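Local structure of SmhA (Serratia marcescens, 7A27) at residues A[84-89]-A[303-308]; A[114-119]-A[311-316]. The protein is the A component of the tripartite alpha-pore-forming toxin Smh, here in its soluble form, and probably helps to build the membrane pore. All blocks are in the same frame, centred on the assembly; numbering follows the deposited sequence.

Contact 1: residues A[84-89]-A[303-308]; sequences SNFAAL and TEWGKV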
ATOM      1  N   SER A  84      -7.387  15.430   7.185  1.00 65.50           N
ATOM      2  CA  SER A  84      -7.171  16.115   8.488  1.00 68.27           C
ATOM      3  C   SER A  84      -7.719  17.534   8.371  1.00 68.44           C
ATOM      4  O   SER A  84      -8.524  17.948   9.244  1.00 68.14           O
ATOM      5  CB  SER A  84      -5.722  16.195   8.884  1.00 70.64           C
ATOM      6  OG  SER A  84      -5.120  14.920   8.851  1.00 71.98           O
ATOM      7  N   ASN A  85      -7.259  18.236   7.324  1.00 67.67           N
ATOM      8  CA  ASN A  85      -7.636  19.637   7.030  1.00 69.44           C
ATOM      9  C   ASN A  85      -9.164  19.744   7.072  1.00 67.86           C
ATOM     10  O   ASN A  85      -9.677  20.651   7.744  1.00 68.52           O
ATOM     11  CB  ASN A  85      -7.043  20.115   5.698  1.00 70.97           C
ATOM     12  CG  ASN A  85      -5.572  20.481   5.757  1.00 71.90           C
ATOM     13  OD1 ASN A  85      -4.865  20.131   6.695  1.00 73.39           O
ATOM     14  ND2 ASN A  85      -5.111  21.238   4.768  1.00 71.57           N
ATOM     15  N   PHE A  86      -9.866  18.825   6.412  1.00 65.49           N
ATOM     16  CA  PHE A  86     -11.343  18.840   6.357  1.00 65.21           C
ATOM     17  C   PHE A  86     -11.895  18.662   7.776  1.00 67.74           C
ATOM     18  O   PHE A  86     -12.842  19.374   8.143  1.00 69.91           O
ATOM     19  CB  PHE A  86     -11.888  17.781   5.403  1.00 63.28           C
ATOM     20  CG  PHE A  86     -13.312  18.032   4.968  1.00 62.79           C
ATOM     21  CD1 PHE A  86     -14.374  17.683   5.777  1.00 62.97           C
ATOM     22  CD2 PHE A  86     -13.595  18.633   3.753  1.00 62.82           C
ATOM     23  CE1 PHE A  86     -15.684  17.925   5.390  1.00 62.97           C
ATOM     24  CE2 PHE A  86     -14.905  18.875   3.369  1.00 63.34           C
ATOM     25  CZ  PHE A  86     -15.949  18.518   4.193  1.00 63.28           C
ATOM     26  N   ALA A  87     -11.333  17.752   8.573  1.00 67.39           N
ATOM     27  CA  ALA A  87     -11.783  17.540   9.963  1.00 68.53           C
ATOM     28  C   ALA A  87     -11.691  18.858  10.719  1.00 69.62           C
ATOM     29  O   ALA A  87     -12.691  19.230  11.393  1.00 70.45           O
ATOM     30  CB  ALA A  87     -10.977  16.470  10.645  1.00 69.90           C
ATOM     31  N   ALA A  88     -10.549  19.539  10.588  1.00 70.21           N
ATOM     32  CA  ALA A  88     -10.280  20.828  11.258  1.00 72.43           C
ATOM     33  C   ALA A  88     -11.376  21.833  10.894  1.00 72.31           C
ATOM     34  O   ALA A  88     -11.855  22.534  11.788  1.00 73.37           O
ATOM     35  CB  ALA A  88      -8.915  21.338  10.893  1.00 73.26           C
ATOM     36  N   LEU A  89     -11.772  21.875   9.625  1.00 71.73           N
ATOM     37  CA  LEU A  89     -12.818  22.809   9.131  1.00 73.82           C
ATOM     38  C   LEU A  89     -14.173  22.469   9.775  1.00 74.90           C
ATOM     39  O   LEU A  89     -14.905  23.406  10.133  1.00 75.47           O
ATOM     40  CB  LEU A  89     -12.898  22.766   7.598  1.00 72.59           C
ATOM     41  CG  LEU A  89     -11.672  23.277   6.838  1.00 72.55           C
ATOM     42  CD1 LEU A  89     -11.936  23.238   5.346  1.00 71.94           C
ATOM     43  CD2 LEU A  89     -11.269  24.684   7.252  1.00 74.34           C
ATOM     44  N   THR A 303     -14.740   9.196  -5.832  1.00 67.52           N
ATOM     45  CA  THR A 303     -16.197   8.987  -5.666  1.00 67.87           C
ATOM     46  C   THR A 303     -16.592   9.275  -4.213  1.00 66.73           C
ATOM     47  O   THR A 303     -17.576   9.994  -4.013  1.00 66.95           O
ATOM     48  CB  THR A 303     -16.580   7.562  -6.085  1.00 68.88           C
ATOM     49  OG1 THR A 303     -16.070   7.408  -7.410  1.00 69.93           O
ATOM     50  CG2 THR A 303     -18.066   7.276  -5.982  1.00 69.25           C
ATOM     51  N   GLU A 304     -15.845   8.762  -3.234  1.00 65.34           N
ATOM     52  CA  GLU A 304     -16.195   8.949  -1.805  1.00 65.92           C
ATOM     53  C   GLU A 304     -16.073  10.424  -1.421  1.00 64.72           C
ATOM     54  O   GLU A 304     -16.921  10.864  -0.647  1.00 65.62           O
ATOM     55  CB  GLU A 304     -15.438   8.005  -0.878  1.00 67.18           C
ATOM     56  CG  GLU A 304     -16.187   6.686  -0.687  1.00 70.45           C
ATOM     57  CD  GLU A 304     -17.499   6.751   0.088  1.00 73.59           C
ATOM     58  OE1 GLU A 304     -17.528   7.391   1.156  1.00 76.74           O
ATOM     59  OE2 GLU A 304     -18.488   6.155  -0.366  1.00 76.43           O
ATOM     60  N   TRP A 305     -15.112  11.183  -1.944  1.00 62.88           N
ATOM     61  CA  TRP A 305     -15.049  12.635  -1.644  1.00 62.59           C
ATOM     62  C   TRP A 305     -16.266  13.309  -2.287  1.00 65.60           C
ATOM     63  O   TRP A 305     -16.902  14.164  -1.635  1.00 65.83           O
ATOM     64  CB  TRP A 305     -13.714  13.289  -2.049  1.00 60.83           C
ATOM     65  CG  TRP A 305     -12.655  13.249  -0.984  1.00 58.43           C
ATOM     66  CD1 TRP A 305     -11.466  12.579  -1.000  1.00 57.29           C
ATOM     67  CD2 TRP A 305     -12.727  13.901   0.294  1.00 57.80           C
ATOM     68  NE1 TRP A 305     -10.791  12.783   0.173  1.00 57.50           N
ATOM     69  CE2 TRP A 305     -11.547  13.588   0.983  1.00 57.71           C
ATOM     70  CE3 TRP A 305     -13.682  14.711   0.919  1.00 57.89           C
ATOM     71  CZ2 TRP A 305     -11.305  14.060   2.266  1.00 58.62           C
ATOM     72  CZ3 TRP A 305     -13.434  15.180   2.181  1.00 58.53           C
ATOM     73  CH2 TRP A 305     -12.260  14.856   2.843  1.00 58.60           C
ATOM     74  N   GLY A 306     -16.602  12.903  -3.510  1.00 67.36           N
ATOM     75  CA  GLY A 306     -17.779  13.385  -4.257  1.00 69.59           C
ATOM     76  C   GLY A 306     -19.062  13.161  -3.496  1.00 69.46           C
ATOM     77  O   GLY A 306     -19.953  14.021  -3.614  1.00 71.09           O
ATOM     78  N   LYS A 307     -19.160  12.059  -2.743  1.00 68.12           N
ATOM     79  CA  LYS A 307     -20.341  11.750  -1.896  1.00 69.03           C
ATOM     80  C   LYS A 307     -20.426  12.763  -0.749  1.00 69.39           C
ATOM     81  O   LYS A 307     -21.559  13.158  -0.415  1.00 67.78           O
ATOM     82  CB  LYS A 307     -20.306  10.315  -1.372  1.00 69.51           C
ATOM     83  CG  LYS A 307     -20.696   9.254  -2.394  1.00 70.89           C
ATOM     84  CD  LYS A 307     -20.983   7.885  -1.796  1.00 71.75           C
ATOM     85  CE  LYS A 307     -21.860   7.044  -2.709  1.00 73.37           C
ATOM     86  NZ  LYS A 307     -21.897   5.621  -2.302  1.00 73.69           N
ATOM     87  N   VAL A 308     -19.286  13.160  -0.167  1.00 69.63           N
ATOM     88  CA  VAL A 308     -19.229  14.187   0.916  1.00 68.95           C
ATOM     89  C   VAL A 308     -19.656  15.528   0.313  1.00 69.89           C
ATOM     90  O   VAL A 308     -20.380  16.280   0.998  1.00 72.78           O
ATOM     91  CB  VAL A 308     -17.833  14.286   1.555  1.00 67.48           C
ATOM     92  CG1 VAL A 308     -17.743  15.398   2.592  1.00 68.37           C
ATOM     93  CG2 VAL A 308     -17.441  12.968   2.183  1.00 67.20           C
TER
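Phe86 and Trp305 meet in the hydrophobic core of the long helical bundle that makes up most of this soluble toxin component, joining helix 48-96 to helix 301-321. The backbones stay well apart: the nearest CA atoms, those of Phe86 and Val308, are 10.7 Å from each other, so the gap is spanned mainly by the long reach of the aromatic side chains of Phe86 and Trp305. Phe86 leaves its backbone toward the opposite helix, and a chi1 of -161° turns CG away from the backbone N, extending the ring into the gap where Trp305 and Val308 meet it. The far corner of the tryptophan six-membered ring comes over one face of the phenyl ring, where Trp305 CZ3 lies 3.8 Å from Phe86 CD2, displaced toward the rim. Next to it, Trp305 CH2 reaches back to the root of the side chain, 3.9 Å from Phe86 CB. With the planes at 55° and the centroids 5.4 Å apart, the rings meet obliquely. Val308 closes in on the other end of the phenyl group: its branch CG1 meets Phe86 CZ at 3.9 Å, the two side chains arriving from opposite directions. A compact beta-branched residue suits this place, one turn on from the broad indole. Two more aromatic residues adjoin the pair: Phe86 also meets Trp342 of helix 325-358, and Trp305 packs edge-to-face with Tyr122 of helix 104-155. All three touching residues are buried and meet through carbon atoms, which implies that the direct contact rests on dispersion and the hydrophobic effect, with no polar bond between the two segments.

Contact 2: residues A[114-119]-A[311-316]; sequences ALSDVA and AYLTAA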
ATOM      1  N   ALA A 114     -19.639  25.966   1.649  1.00 72.64           N
ATOM      2  CA  ALA A 114     -18.195  26.162   1.376  1.00 72.51           C
ATOM      3  C   ALA A 114     -17.432  24.834   1.494  1.00 71.52           C
ATOM      4  O   ALA A 114     -16.550  24.591   0.658  1.00 69.93           O
ATOM      5  CB  ALA A 114     -17.619  27.204   2.294  1.00 73.16           C
ATOM      6  N   LEU A 115     -17.730  24.007   2.497  1.00 72.42           N
ATOM      7  CA  LEU A 115     -17.023  22.707   2.667  1.00 71.54           C
ATOM      8  C   LEU A 115     -17.393  21.773   1.508  1.00 69.23           C
ATOM      9  O   LEU A 115     -16.534  20.967   1.120  1.00 68.52           O
ATOM     10  CB  LEU A 115     -17.328  22.094   4.034  1.00 72.92           C
ATOM     11  CG  LEU A 115     -16.921  22.946   5.241  1.00 75.43           C
ATOM     12  CD1 LEU A 115     -16.976  22.132   6.526  1.00 75.91           C
ATOM     13  CD2 LEU A 115     -15.519  23.525   5.069  1.00 76.52           C
ATOM     14  N   SER A 116     -18.597  21.904   0.949  1.00 67.51           N
ATOM     15  CA  SER A 116     -19.026  21.154  -0.258  1.00 65.87           C
ATOM     16  C   SER A 116     -17.993  21.396  -1.360  1.00 65.32           C
ATOM     17  O   SER A 116     -17.527  20.422  -1.969  1.00 63.67           O
ATOM     18  CB  SER A 116     -20.394  21.584  -0.692  1.00 66.94           C
ATOM     19  OG  SER A 116     -20.789  20.949  -1.890  1.00 67.23           O
ATOM     20  N   ASP A 117     -17.644  22.667  -1.570  1.00 65.81           N
ATOM     21  CA  ASP A 117     -16.632  23.142  -2.546  1.00 67.47           C
ATOM     22  C   ASP A 117     -15.282  22.460  -2.258  1.00 67.67           C
ATOM     23  O   ASP A 117     -14.687  21.896  -3.197  1.00 69.49           O
ATOM     24  CB  ASP A 117     -16.489  24.661  -2.445  1.00 69.27           C
ATOM     25  CG  ASP A 117     -15.805  25.339  -3.603  1.00 70.81           C
ATOM     26  OD1 ASP A 117     -15.962  24.817  -4.697  1.00 72.28           O
ATOM     27  OD2 ASP A 117     -15.133  26.381  -3.383  1.00 71.07           O
ATOM     28  N   VAL A 118     -14.810  22.525  -1.009  1.00 66.80           N
ATOM     29  CA  VAL A 118     -13.496  21.964  -0.596  1.00 65.71           C
ATOM     30  C   VAL A 118     -13.491  20.473  -0.913  1.00 64.66           C
ATOM     31  O   VAL A 118     -12.508  19.998  -1.501  1.00 65.87           O
ATOM     32  CB  VAL A 118     -13.215  22.208   0.891  1.00 66.44           C
ATOM     33  CG1 VAL A 118     -11.950  21.451   1.350  1.00 65.84           C
ATOM     34  CG2 VAL A 118     -13.120  23.698   1.184  1.00 67.79           C
ATOM     35  N   ALA A 119     -14.540  19.766  -0.511  1.00 63.33           N
ATOM     36  CA  ALA A 119     -14.705  18.322  -0.769  1.00 62.31           C
ATOM     37  C   ALA A 119     -14.580  18.076  -2.275  1.00 62.36           C
ATOM     38  O   ALA A 119     -13.918  17.104  -2.658  1.00 61.33           O
ATOM     39  CB  ALA A 119     -16.038  17.857  -0.251  1.00 62.57           C
ATOM     40  N   ALA A 311     -23.514  15.410  -0.291  1.00 66.43           N
ATOM     41  CA  ALA A 311     -24.181  15.377   1.027  1.00 65.88           C
ATOM     42  C   ALA A 311     -24.191  16.773   1.647  1.00 66.07           C
ATOM     43  O   ALA A 311     -25.215  17.151   2.232  1.00 65.64           O
ATOM     44  CB  ALA A 311     -23.478  14.401   1.928  1.00 65.21           C
ATOM     45  N   TYR A 312     -23.080  17.497   1.522  1.00 65.94           N
ATOM     46  CA  TYR A 312     -22.894  18.846   2.107  1.00 67.48           C
ATOM     47  C   TYR A 312     -23.703  19.880   1.312  1.00 70.16           C
ATOM     48  O   TYR A 312     -24.280  20.795   1.940  1.00 72.03           O
ATOM     49  CB  TYR A 312     -21.404  19.172   2.216  1.00 65.79           C
ATOM     50  CG  TYR A 312     -20.780  18.803   3.534  1.00 64.66           C
ATOM     51  CD1 TYR A 312     -20.639  17.484   3.923  1.00 63.52           C
ATOM     52  CD2 TYR A 312     -20.329  19.777   4.408  1.00 65.34           C
ATOM     53  CE1 TYR A 312     -20.080  17.144   5.143  1.00 62.83           C
ATOM     54  CE2 TYR A 312     -19.753  19.448   5.626  1.00 65.29           C
ATOM     55  CZ  TYR A 312     -19.629  18.126   5.997  1.00 63.79           C
ATOM     56  OH  TYR A 312     -19.090  17.806   7.204  1.00 64.25           O
ATOM     57  N   LEU A 313     -23.779  19.730  -0.009  1.00 70.95           N
ATOM     58  CA  LEU A 313     -24.533  20.643  -0.912  1.00 72.18           C
ATOM     59  C   LEU A 313     -26.028  20.586  -0.570  1.00 72.48           C
ATOM     60  O   LEU A 313     -26.640  21.665  -0.473  1.00 72.74           O
ATOM     61  CB  LEU A 313     -24.270  20.241  -2.369  1.00 71.95           C
ATOM     62  CG  LEU A 313     -24.924  21.129  -3.422  1.00 73.88           C
ATOM     63  CD1 LEU A 313     -24.479  22.576  -3.258  1.00 75.41           C
ATOM     64  CD2 LEU A 313     -24.618  20.645  -4.827  1.00 74.41           C
ATOM     65  N   THR A 314     -26.571  19.370  -0.423  1.00 71.39           N
ATOM     66  CA  THR A 314     -27.994  19.092  -0.092  1.00 73.78           C
ATOM     67  C   THR A 314     -28.323  19.560   1.327  1.00 73.70           C
ATOM     68  O   THR A 314     -29.453  20.043   1.519  1.00 75.07           O
ATOM     69  CB  THR A 314     -28.384  17.632  -0.332  1.00 74.70           C
ATOM     70  OG1 THR A 314     -27.560  16.794   0.467  1.00 77.36           O
ATOM     71  CG2 THR A 314     -28.264  17.230  -1.785  1.00 75.08           C
ATOM     72  N   ALA A 315     -27.381  19.430   2.260  1.00 72.14           N
ATOM     73  CA  ALA A 315     -27.530  19.769   3.690  1.00 72.29           C
ATOM     74  C   ALA A 315     -27.705  21.270   3.904  1.00 73.56           C
ATOM     75  O   ALA A 315     -28.553  21.633   4.735  1.00 76.16           O
ATOM     76  CB  ALA A 315     -26.330  19.287   4.455  1.00 70.80           C
ATOM     77  N   ALA A 316     -26.936  22.093   3.185  1.00 71.87           N
ATOM     78  CA  ALA A 316     -26.848  23.556   3.386  1.00 72.54           C
ATOM     79  C   ALA A 316     -28.225  24.240   3.353  1.00 74.99           C
ATOM     80  O   ALA A 316     -28.614  24.872   4.329  1.00 73.54           O
ATOM     81  CB  ALA A 316     -25.884  24.143   2.388  1.00 71.84           C
TER
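The helical segments 114-119 and 311-316 run almost antiparallel, at 168°, and their axes approach to 8.2 Å. The backbones are closest at Ser116 and Tyr312, whose CA atoms lie 5.1 Å apart, a spacing that the small serine makes possible. Ser116 CB rests against Tyr312 CB at 3.9 Å, and its OG, anti to the backbone N (chi1 176°), is carried beside the opposing helix to lie 3.6 Å from Leu313 CB. That last approach is van der Waals packing; the hydroxyl has its hydrogen bond with the carbonyl oxygen of Ala309, one turn earlier on the same opposing helix. Tyr312 extends its ring past Leu115, the two side chains crossing at a slant. Leu115 CB sits 3.8 Å from Tyr312 CD2, and the branch CD1 follows at 4.0 Å from Tyr312 CE2. Beyond this apolar stretch the phenol oxygen is hydrogen-bonded with Leu9 O in the N-terminal region. Close helix packing is thus combined with two hydrogen-bonded hydroxyls: Ser116, at the centre of the contact, ties its helix to a backbone carbonyl of the other, while Tyr312 packs its ring obliquely against leucine and, beyond the apolar patch, spends its hydroxyl on a third part of the chain.

Contacts 1 and 2 lie side by side, their centres about 9 Å apart, and share helix 301-321, which meets helix 48-96 through residues 303-308 and helix 104-155 through residues 311-316. These two partner helices are consecutive in the chain and also touch each other: Phe86 CE2 lies 3.5 Å from Leu115 O, and Leu89 CD1 packs 3.6 Å from Leu115 CD2. Phe86 CE1 also comes within 3.9 Å of Tyr312 OH. Together they belong to one continuous buried region where these three helices meet, with helices 14-37 and 325-358 also packing on it. Both lie away from Asn359, a calcium ligand in a structure of this protein; no calcium is bound to this chain.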